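Local coordinates for purine nucleoside phosphorylase (Schistosoma mansoni, PDB 6B56), which catalyses the reversible phosphorolysis of purine nucleosides such as inosine and guanosine, releasing the free purine base and ribose 1-phosphate, at residues A16-R21 and Y52-N57; P56-T61 and A99-V104. All blocks are in the same frame, centred on the assembly; numbering follows the deposited sequence.

Contact 1: A16-R21 and Y52-N57; sequences ADYIKR and YINIPN. With CQV (5-butylpyridine-2-carboxylic acid), chain E.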
ATOM      1  N   ALA A  16      17.896 -26.689  -5.424  1.00 23.16           N
ATOM      2  CA  ALA A  16      17.343 -27.806  -6.197  1.00 25.09           C
ATOM      3  C   ALA A  16      18.319 -28.976  -6.270  1.00 28.25           C
ATOM      4  O   ALA A  16      17.911 -30.142  -6.186  1.00 30.51           O
ATOM      5  CB  ALA A  16      16.941 -27.344  -7.605  1.00 23.39           C
ATOM      6  N   ASP A  17      19.613 -28.696  -6.447  1.00 27.30           N
ATOM      7  CA  ASP A  17      20.598 -29.770  -6.531  1.00 30.48           C
ATOM      8  C   ASP A  17      20.654 -30.563  -5.227  1.00 30.56           C
ATOM      9  O   ASP A  17      20.764 -31.800  -5.241  1.00 34.06           O
ATOM     10  CB  ASP A  17      21.967 -29.179  -6.876  1.00 40.05           C
ATOM     11  CG  ASP A  17      23.003 -30.238  -7.132  1.00 55.63           C
ATOM     12  OD1 ASP A  17      22.907 -30.924  -8.174  1.00 53.99           O
ATOM     13  OD2 ASP A  17      23.909 -30.387  -6.286  1.00 58.80           O
ATOM     14  N   TYR A  18      20.595 -29.863  -4.091  1.00 31.05           N
ATOM     15  CA  TYR A  18      20.571 -30.531  -2.795  1.00 33.69           C
ATOM     16  C   TYR A  18      19.356 -31.445  -2.674  1.00 28.20           C
ATOM     17  O   TYR A  18      19.479 -32.617  -2.291  1.00 33.36           O
ATOM     18  CB  TYR A  18      20.579 -29.494  -1.664  1.00 32.98           C
ATOM     19  CG  TYR A  18      20.475 -30.142  -0.301  1.00 31.17           C
ATOM     20  CD1 TYR A  18      21.599 -30.626   0.352  1.00 34.64           C
ATOM     21  CD2 TYR A  18      19.242 -30.305   0.318  1.00 32.42           C
ATOM     22  CE1 TYR A  18      21.495 -31.240   1.590  1.00 37.06           C
ATOM     23  CE2 TYR A  18      19.133 -30.918   1.541  1.00 32.73           C
ATOM     24  CZ  TYR A  18      20.262 -31.387   2.184  1.00 34.51           C
ATOM     25  OH  TYR A  18      20.171 -32.013   3.416  1.00 37.59           O
ATOM     26  N   ILE A  19      18.170 -30.921  -3.002  1.00 30.15           N
ATOM     27  CA  ILE A  19      16.949 -31.712  -2.851  1.00 30.66           C
ATOM     28  C   ILE A  19      17.034 -32.982  -3.684  1.00 35.03           C
ATOM     29  O   ILE A  19      16.699 -34.077  -3.210  1.00 38.39           O
ATOM     30  CB  ILE A  19      15.716 -30.854  -3.200  1.00 28.71           C
ATOM     31  CG1 ILE A  19      15.533 -29.754  -2.146  1.00 27.55           C
ATOM     32  CG2 ILE A  19      14.461 -31.732  -3.273  1.00 36.38           C
ATOM     33  CD1 ILE A  19      14.769 -28.522  -2.611  1.00 26.75           C
ATOM     34  N   LYS A  20      17.520 -32.865  -4.921  1.00 33.94           N
ATOM     35  CA  LYS A  20      17.632 -34.025  -5.803  1.00 36.80           C
ATOM     36  C   LYS A  20      18.527 -35.100  -5.198  1.00 44.32           C
ATOM     37  O   LYS A  20      18.201 -36.295  -5.242  1.00 57.31           O
ATOM     38  CB  LYS A  20      18.194 -33.577  -7.156  1.00 36.39           C
ATOM     39  CG  LYS A  20      17.256 -32.799  -8.022  1.00 42.65           C
ATOM     40  CD  LYS A  20      18.040 -32.322  -9.235  1.00 50.71           C
ATOM     41  CE  LYS A  20      17.225 -31.505 -10.183  1.00 59.74           C
ATOM     42  NZ  LYS A  20      18.100 -31.022 -11.290  1.00 44.10           N
ATOM     43  N   ARG A  21      19.677 -34.700  -4.645  1.00 39.25           N
ATOM     44  CA  ARG A  21      20.617 -35.661  -4.074  1.00 40.14           C
ATOM     45  C   ARG A  21      20.033 -36.410  -2.882  1.00 38.19           C
ATOM     46  O   ARG A  21      20.507 -37.508  -2.547  1.00 44.01           O
ATOM     47  CB  ARG A  21      21.896 -34.937  -3.649  1.00 51.93           C
ATOM     48  CG  ARG A  21      22.728 -34.410  -4.823  1.00 55.21           C
ATOM     49  CD  ARG A  21      24.062 -33.819  -4.380  1.00 60.11           C
ATOM     50  NE  ARG A  21      23.983 -32.381  -4.112  1.00 72.28           N
ATOM     51  CZ  ARG A  21      24.129 -31.804  -2.917  1.00 66.67           C
ATOM     52  NH1 ARG A  21      24.378 -32.532  -1.832  1.00 68.27           N
ATOM     53  NH2 ARG A  21      24.034 -30.481  -2.813  1.00 55.26           N
ATOM     54  N   TYR A  52      13.734 -27.048   6.047  1.00 30.85           N
ATOM     55  CA  TYR A  52      14.299 -25.871   5.392  1.00 31.74           C
ATOM     56  C   TYR A  52      15.717 -25.571   5.872  1.00 27.74           C
ATOM     57  O   TYR A  52      16.538 -25.066   5.099  1.00 28.54           O
ATOM     58  CB  TYR A  52      13.421 -24.639   5.641  1.00 40.41           C
ATOM     59  CG  TYR A  52      11.990 -24.742   5.149  1.00 56.72           C
ATOM     60  CD1 TYR A  52      11.680 -25.352   3.940  1.00 56.37           C
ATOM     61  CD2 TYR A  52      10.946 -24.218   5.905  1.00 69.69           C
ATOM     62  CE1 TYR A  52      10.364 -25.438   3.496  1.00 66.22           C
ATOM     63  CE2 TYR A  52       9.631 -24.298   5.475  1.00 72.85           C
ATOM     64  CZ  TYR A  52       9.342 -24.910   4.273  1.00 72.83           C
ATOM     65  OH  TYR A  52       8.028 -24.985   3.857  1.00 74.12           O
ATOM     66  N   ILE A  53      16.026 -25.862   7.140  1.00 29.57           N
ATOM     67  CA  ILE A  53      17.343 -25.528   7.691  1.00 30.58           C
ATOM     68  C   ILE A  53      18.480 -26.244   6.959  1.00 44.73           C
ATOM     69  O   ILE A  53      19.624 -25.765   6.956  1.00 33.51           O
ATOM     70  CB  ILE A  53      17.375 -25.804   9.211  1.00 32.86           C
ATOM     71  CG1 ILE A  53      18.658 -25.269   9.842  1.00 34.03           C
ATOM     72  CG2 ILE A  53      17.257 -27.295   9.501  1.00 34.11           C
ATOM     73  CD1 ILE A  53      18.826 -23.765   9.684  1.00 41.61           C
ATOM     74  N   ASN A  54      18.199 -27.396   6.346  1.00 30.99           N
ATOM     75  CA  ASN A  54      19.196 -28.159   5.603  1.00 30.65           C
ATOM     76  C   ASN A  54      19.331 -27.769   4.134  1.00 30.69           C
ATOM     77  O   ASN A  54      20.298 -28.212   3.497  1.00 33.24           O
ATOM     78  CB  ASN A  54      18.852 -29.645   5.673  1.00 33.69           C
ATOM     79  CG  ASN A  54      19.058 -30.213   7.053  1.00 41.52           C
ATOM     80  OD1 ASN A  54      19.758 -29.624   7.878  1.00 43.58           O
ATOM     81  ND2 ASN A  54      18.450 -31.360   7.315  1.00 46.67           N
ATOM     82  N   ILE A  55      18.424 -26.956   3.595  1.00 27.35           N
ATOM     83  CA  ILE A  55      18.380 -26.663   2.160  1.00 28.10           C
ATOM     84  C   ILE A  55      19.176 -25.388   1.921  1.00 29.39           C
ATOM     85  O   ILE A  55      18.820 -24.334   2.478  1.00 28.02           O
ATOM     86  CB  ILE A  55      16.934 -26.510   1.663  1.00 24.74           C
ATOM     87  CG1 ILE A  55      16.127 -27.783   1.984  1.00 28.09           C
ATOM     88  CG2 ILE A  55      16.913 -26.215   0.165  1.00 30.47           C
ATOM     89  CD1 ILE A  55      14.642 -27.677   1.663  1.00 26.23           C
ATOM     90  N   PRO A  56      20.231 -25.421   1.100  1.00 29.66           N
ATOM     91  CA  PRO A  56      20.996 -24.203   0.821  1.00 29.87           C
ATOM     92  C   PRO A  56      20.083 -23.035   0.458  1.00 27.19           C
ATOM     93  O   PRO A  56      19.205 -23.144  -0.399  1.00 28.54           O
ATOM     94  CB  PRO A  56      21.876 -24.613  -0.366  1.00 34.71           C
ATOM     95  CG  PRO A  56      22.126 -26.072  -0.141  1.00 31.81           C
ATOM     96  CD  PRO A  56      20.845 -26.611   0.464  1.00 30.16           C
ATOM     97  N   ASN A  57      20.282 -21.906   1.137  1.00 30.38           N
ATOM     98  CA  ASN A  57      19.662 -20.622   0.813  1.00 27.51           C
ATOM     99  C   ASN A  57      18.210 -20.462   1.258  1.00 29.98           C
ATOM    100  O   ASN A  57      17.628 -19.381   1.024  1.00 30.08           O
ATOM    101  CB  ASN A  57      19.740 -20.281  -0.686  1.00 26.27           C
ATOM    102  CG  ASN A  57      21.160 -20.292  -1.217  1.00 30.36           C
ATOM    103  OD1 ASN A  57      21.459 -20.923  -2.238  1.00 32.53           O
ATOM    104  ND2 ASN A  57      22.044 -19.604  -0.528  1.00 33.55           N
TER
HETATM  105  C9  CQV E 304      14.858 -22.968  10.742  0.83 29.39           C
HETATM  106  C8  CQV E 304      17.214 -24.505  13.362  0.83 29.49           C
HETATM  107  C7  CQV E 304      15.525 -23.912  11.743  0.83 28.41           C
HETATM  108  C4  CQV E 304      16.703 -25.715  13.535  0.83 27.69           C
HETATM  109  C5  CQV E 304      15.491 -26.116  12.769  0.83 27.81           C
HETATM  110  C6  CQV E 304      14.942 -25.300  11.935  0.83 27.83           C
HETATM  111  C3  CQV E 304      17.330 -26.732  14.496  0.83 34.26           C
HETATM  112  C2  CQV E 304      17.700 -27.997  13.727  0.83 36.04           C
HETATM  113  C1  CQV E 304      19.202 -28.133  13.606  0.83 56.25           C
HETATM  114  O   CQV E 304      14.054 -23.454   9.898  0.83 30.95           O
HETATM  115  O1  CQV E 304      15.129 -21.730  10.750  0.83 30.60           O
HETATM  116  N   CQV E 304      16.567 -23.566  12.403  0.83 27.93           N
HETATM  117  C   CQV E 304      19.686 -29.079  14.702  0.83 44.82           C
HETATM  118  O   HOH W   1      17.874 -32.965   4.866  1.00 44.84           O
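Tyr18 carries most of the apolar contact between helix 16-21 and the turn 52-57. With CG anti to the backbone N (chi1 177°), its ring extends from the helix across the turn. Pro56 presses its CD against the root of the side chain, 3.6 Å from Tyr18 CB, the two side chains crossing at about a right angle. Deeper in, Ile19 CD1 reaches Ile55 CG2 at 4.2 Å, and both side chains pack on Ile50 and Leu70 of the adjoining strands.

The polar contacts centre on Asn54. Its backbone O sits over one face of the Tyr18 ring, displaced toward the rim and 3.4 Å from Tyr18 CZ. No direct hydrogen bond joins the segments; instead one water bridges them, lying in the ring plane 2.9 Å from Tyr18 OH and accepting from Asn54 ND2 at 3.0 Å.

On the helix, Arg21 NE donates to Asp17 OD2 over 3.0 Å, forming a salt bridge, and the guanidinium lies against Tyr18 CA.

This is a helix seated on a connection between antiparallel strands, here 47-51 and 68-75, at the periphery of the phosphorylase-superfamily alpha/beta fold.

Contact 2: P56-T61 and A99-V104; sequences PNFPKT and ALPIRV. With CQV (5-butylpyridine-2-carboxylic acid), chain E; DMS (dimethyl sulfoxide), chain B.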
ATOM      1  N   PRO A  56      20.231 -25.421   1.100  1.00 29.66           N
ATOM      2  CA  PRO A  56      20.996 -24.203   0.821  1.00 29.87           C
ATOM      3  C   PRO A  56      20.083 -23.035   0.458  1.00 27.19           C
ATOM      4  O   PRO A  56      19.205 -23.144  -0.399  1.00 28.54           O
ATOM      5  CB  PRO A  56      21.876 -24.613  -0.366  1.00 34.71           C
ATOM      6  CG  PRO A  56      22.126 -26.072  -0.141  1.00 31.81           C
ATOM      7  CD  PRO A  56      20.845 -26.611   0.464  1.00 30.16           C
ATOM      8  N   ASN A  57      20.282 -21.906   1.137  1.00 30.38           N
ATOM      9  CA  ASN A  57      19.662 -20.622   0.813  1.00 27.51           C
ATOM     10  C   ASN A  57      18.210 -20.462   1.258  1.00 29.98           C
ATOM     11  O   ASN A  57      17.628 -19.381   1.024  1.00 30.08           O
ATOM     12  CB  ASN A  57      19.740 -20.281  -0.686  1.00 26.27           C
ATOM     13  CG  ASN A  57      21.160 -20.292  -1.217  1.00 30.36           C
ATOM     14  OD1 ASN A  57      21.459 -20.923  -2.238  1.00 32.53           O
ATOM     15  ND2 ASN A  57      22.044 -19.604  -0.528  1.00 33.55           N
ATOM     16  N   PHE A  58      17.586 -21.461   1.870  1.00 27.61           N
ATOM     17  CA  PHE A  58      16.195 -21.304   2.278  1.00 24.63           C
ATOM     18  C   PHE A  58      16.082 -20.375   3.493  1.00 23.89           C
ATOM     19  O   PHE A  58      17.017 -20.255   4.281  1.00 29.39           O
ATOM     20  CB  PHE A  58      15.546 -22.665   2.556  1.00 26.80           C
ATOM     21  CG  PHE A  58      14.844 -23.246   1.356  1.00 28.41           C
ATOM     22  CD1 PHE A  58      15.444 -23.200   0.102  1.00 40.72           C
ATOM     23  CD2 PHE A  58      13.595 -23.796   1.469  1.00 32.48           C
ATOM     24  CE1 PHE A  58      14.793 -23.703  -1.023  1.00 47.01           C
ATOM     25  CE2 PHE A  58      12.935 -24.315   0.346  1.00 31.73           C
ATOM     26  CZ  PHE A  58      13.544 -24.270  -0.893  1.00 31.78           C
ATOM     27  N   PRO A  59      14.963 -19.660   3.615  1.00 23.73           N
ATOM     28  CA  PRO A  59      14.823 -18.665   4.687  1.00 27.51           C
ATOM     29  C   PRO A  59      14.750 -19.313   6.059  1.00 30.07           C
ATOM     30  O   PRO A  59      14.269 -20.438   6.213  1.00 29.37           O
ATOM     31  CB  PRO A  59      13.507 -17.961   4.357  1.00 29.29           C
ATOM     32  CG  PRO A  59      12.756 -18.915   3.462  1.00 31.21           C
ATOM     33  CD  PRO A  59      13.786 -19.745   2.743  1.00 27.56           C
ATOM     34  N   LYS A  60      15.236 -18.569   7.047  1.00 31.28           N
ATOM     35  CA  LYS A  60      15.109 -18.947   8.447  1.00 30.22           C
ATOM     36  C   LYS A  60      13.646 -18.810   8.863  1.00 47.91           C
ATOM     37  O   LYS A  60      12.991 -17.821   8.520  1.00 36.00           O
ATOM     38  CB  LYS A  60      15.974 -17.997   9.279  1.00 34.70           C
ATOM     39  CG  LYS A  60      16.151 -18.371  10.718  1.00 44.85           C
ATOM     40  CD  LYS A  60      17.477 -19.109  10.936  1.00 61.81           C
ATOM     41  CE  LYS A  60      17.604 -19.599  12.373  1.00 65.01           C
ATOM     42  NZ  LYS A  60      18.015 -21.034  12.437  1.00 49.68           N
ATOM     43  N   THR A  61      13.127 -19.805   9.602  1.00 33.25           N
ATOM     44  CA  THR A  61      11.707 -19.855   9.958  1.00 34.20           C
ATOM     45  C   THR A  61      11.495 -20.171  11.436  1.00 39.21           C
ATOM     46  O   THR A  61      10.555 -20.891  11.783  1.00 46.10           O
ATOM     47  CB  THR A  61      10.936 -20.851   9.091  1.00 31.68           C
ATOM     48  OG1 THR A  61      11.456 -22.185   9.251  1.00 46.58           O
ATOM     49  CG2 THR A  61      11.025 -20.451   7.628  1.00 39.48           C
ATOM     50  N   ALA A  99       9.433 -15.972  -2.452  1.00 16.43           N
ATOM     51  CA  ALA A  99       9.528 -16.447  -3.825  1.00 14.81           C
ATOM     52  C   ALA A  99      10.457 -17.636  -3.989  1.00 15.80           C
ATOM     53  O   ALA A  99      10.239 -18.457  -4.892  1.00 17.39           O
ATOM     54  CB  ALA A  99      10.012 -15.317  -4.733  1.00 16.67           C
ATOM     55  N   LEU A 100      11.509 -17.733  -3.176  1.00 15.54           N
ATOM     56  CA  LEU A 100      12.523 -18.763  -3.427  1.00 16.63           C
ATOM     57  C   LEU A 100      11.960 -20.184  -3.427  1.00 16.34           C
ATOM     58  O   LEU A 100      12.284 -20.955  -4.356  1.00 17.25           O
ATOM     59  CB  LEU A 100      13.733 -18.562  -2.494  1.00 19.74           C
ATOM     60  CG  LEU A 100      14.886 -19.576  -2.660  1.00 20.07           C
ATOM     61  CD1 LEU A 100      15.561 -19.525  -4.013  1.00 24.45           C
ATOM     62  CD2 LEU A 100      15.911 -19.384  -1.553  1.00 36.14           C
ATOM     63  N   PRO A 101      11.134 -20.602  -2.460  1.00 17.05           N
ATOM     64  CA  PRO A 101      10.615 -21.981  -2.508  1.00 17.17           C
ATOM     65  C   PRO A 101       9.786 -22.301  -3.756  1.00 17.96           C
ATOM     66  O   PRO A 101       9.853 -23.433  -4.257  1.00 19.26           O
ATOM     67  CB  PRO A 101       9.796 -22.081  -1.211  1.00 20.03           C
ATOM     68  CG  PRO A 101      10.464 -21.053  -0.296  1.00 22.17           C
ATOM     69  CD  PRO A 101      10.804 -19.930  -1.189  1.00 18.17           C
ATOM     70  N   ILE A 102       9.017 -21.341  -4.286  1.00 17.56           N
ATOM     71  CA  ILE A 102       8.220 -21.576  -5.493  1.00 17.20           C
ATOM     72  C   ILE A 102       9.129 -21.742  -6.714  1.00 16.10           C
ATOM     73  O   ILE A 102       8.883 -22.578  -7.588  1.00 17.07           O
ATOM     74  CB  ILE A 102       7.188 -20.446  -5.688  1.00 17.04           C
ATOM     75  CG1 ILE A 102       6.366 -20.218  -4.412  1.00 23.00           C
ATOM     76  CG2 ILE A 102       6.285 -20.722  -6.904  1.00 19.87           C
ATOM     77  CD1 ILE A 102       5.599 -21.397  -4.009  1.00 23.70           C
ATOM     78  N   ARG A 103      10.172 -20.905  -6.814  1.00 16.87           N
ATOM     79  CA  ARG A 103      11.135 -21.024  -7.913  1.00 15.85           C
ATOM     80  C   ARG A 103      11.937 -22.326  -7.840  1.00 16.63           C
ATOM     81  O   ARG A 103      12.285 -22.894  -8.883  1.00 17.32           O
ATOM     82  CB  ARG A 103      11.998 -19.751  -7.940  1.00 15.57           C
ATOM     83  CG  ARG A 103      11.204 -18.541  -8.482  1.00 15.74           C
ATOM     84  CD  ARG A 103      11.985 -17.209  -8.477  1.00 16.08           C
ATOM     85  NE  ARG A 103      11.184 -16.162  -9.115  1.00 16.68           N
ATOM     86  CZ  ARG A 103      11.446 -14.862  -9.079  1.00 17.26           C
ATOM     87  NH1 ARG A 103      12.497 -14.391  -8.425  1.00 17.31           N
ATOM     88  NH2 ARG A 103      10.607 -14.017  -9.649  1.00 18.35           N
ATOM     89  N   VAL A 104      12.193 -22.841  -6.640  1.00 16.94           N
ATOM     90  CA  VAL A 104      12.820 -24.151  -6.524  1.00 19.07           C
ATOM     91  C   VAL A 104      11.859 -25.237  -7.003  1.00 19.40           C
ATOM     92  O   VAL A 104      12.272 -26.177  -7.701  1.00 19.70           O
ATOM     93  CB  VAL A 104      13.339 -24.365  -5.087  1.00 18.97           C
ATOM     94  CG1 VAL A 104      13.790 -25.819  -4.864  1.00 22.20           C
ATOM     95  CG2 VAL A 104      14.497 -23.401  -4.789  1.00 25.74           C
TER
HETATM   96  C9  CQV E 304      14.858 -22.968  10.742  0.83 29.39           C
HETATM   97  C8  CQV E 304      17.214 -24.505  13.362  0.83 29.49           C
HETATM   98  C7  CQV E 304      15.525 -23.912  11.743  0.83 28.41           C
HETATM   99  C4  CQV E 304      16.703 -25.715  13.535  0.83 27.69           C
HETATM  100  C5  CQV E 304      15.491 -26.116  12.769  0.83 27.81           C
HETATM  101  C6  CQV E 304      14.942 -25.300  11.935  0.83 27.83           C
HETATM  102  C3  CQV E 304      17.330 -26.732  14.496  0.83 34.26           C
HETATM  103  C2  CQV E 304      17.700 -27.997  13.727  0.83 36.04           C
HETATM  104  C1  CQV E 304      19.202 -28.133  13.606  0.83 56.25           C
HETATM  105  O   CQV E 304      14.054 -23.454   9.898  0.83 30.95           O
HETATM  106  O1  CQV E 304      15.129 -21.730  10.750  0.83 30.60           O
HETATM  107  N   CQV E 304      16.567 -23.566  12.403  0.83 27.93           N
HETATM  108  C   CQV E 304      19.686 -29.079  14.702  0.83 44.82           C
HETATM  109  S   DMS B 301      11.095 -11.090  -7.140  1.00 16.67           S
HETATM  110  O   DMS B 301      12.373 -11.553  -7.789  1.00 15.26           O
HETATM  111  C1  DMS B 301      10.900 -12.098  -5.672  1.00 16.31           C
HETATM  112  C2  DMS B 301      11.401  -9.517  -6.323  1.00 15.58           C
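Phe58 and Leu100 bury the most surface where loop 56-61 meets helix 99-104, and Pro101 comes next. The Phe58 ring swings in toward the helix and touches three of its side chains. At its edge, near the ring plane, Val104 CG2 approaches Phe58 CE1 to 3.8 Å, the two side chains arriving from opposite directions. Further round the rim, Phe58 CE2 lies 4.1 Å from Pro101 CG. Ring and proline slide past one another, while Leu100 CD2 approaches the ring obliquely, 4.2 Å from Phe58 CD1.

The side chain of Leu100 leaves its backbone toward the loop. A chi1 of -180° sends the branch out on that side, and chi2 of 64° turns the CD2 methyl to Asn57: Leu100 CD2 is only 3.1 Å from Asn57 O, a tight approach of a methyl to a carbonyl oxygen. Pro101 has no backbone N-H to give to the preceding turn, and the helix is kinked there, just where its ring meets Phe58.

No hydrogen bond crosses between loop and helix. Beside the contact, Lys60 and Thr61 bind the pyridinecarboxylic acid: Thr61 N donates to its carboxylate O1 at 3.0 Å and 169°, Thr61 OG1 holds the other oxygen, and Lys60 NZ reaches the ring nitrogen at 2.9 Å. Away from the loop, Arg103 NH1 bonds a dimethyl sulfoxide, probably from the crystallisation liquor, and also Ala7 O.

The loop, which links strands 47-51 and 68-75, lies against helix 95-108. Helix 9-23 adjoins both, Ala15 touching Phe58 and Ile19 touching Val104, and helix 224-232 packs through Ile229 on Ala99, Ile102 and Arg103.

Overall arrangement
Both contacts use the one connection between strands 47-51 and 68-75, sharing Pro56 and Asn57, with centres about 9 Å apart. Contact 1 sets its opening residues, 52-57, against helix 9-23 and is only partly buried; a water bridge and a carbonyl over a ring accompany its apolar packing. Contact 2 sets the following stretch, 56-61, against helix 95-108. It is buried, its centre about 16 Å from that of the chain against about 22 Å for contact 1, and it joins its segments by apolar packing without a bridging water. The two meet directly where Tyr52 CD1 lies 3.5 Å from Phe58 CD2. The pyridinecarboxylic acid touches both, packing on Ile53 in contact 1.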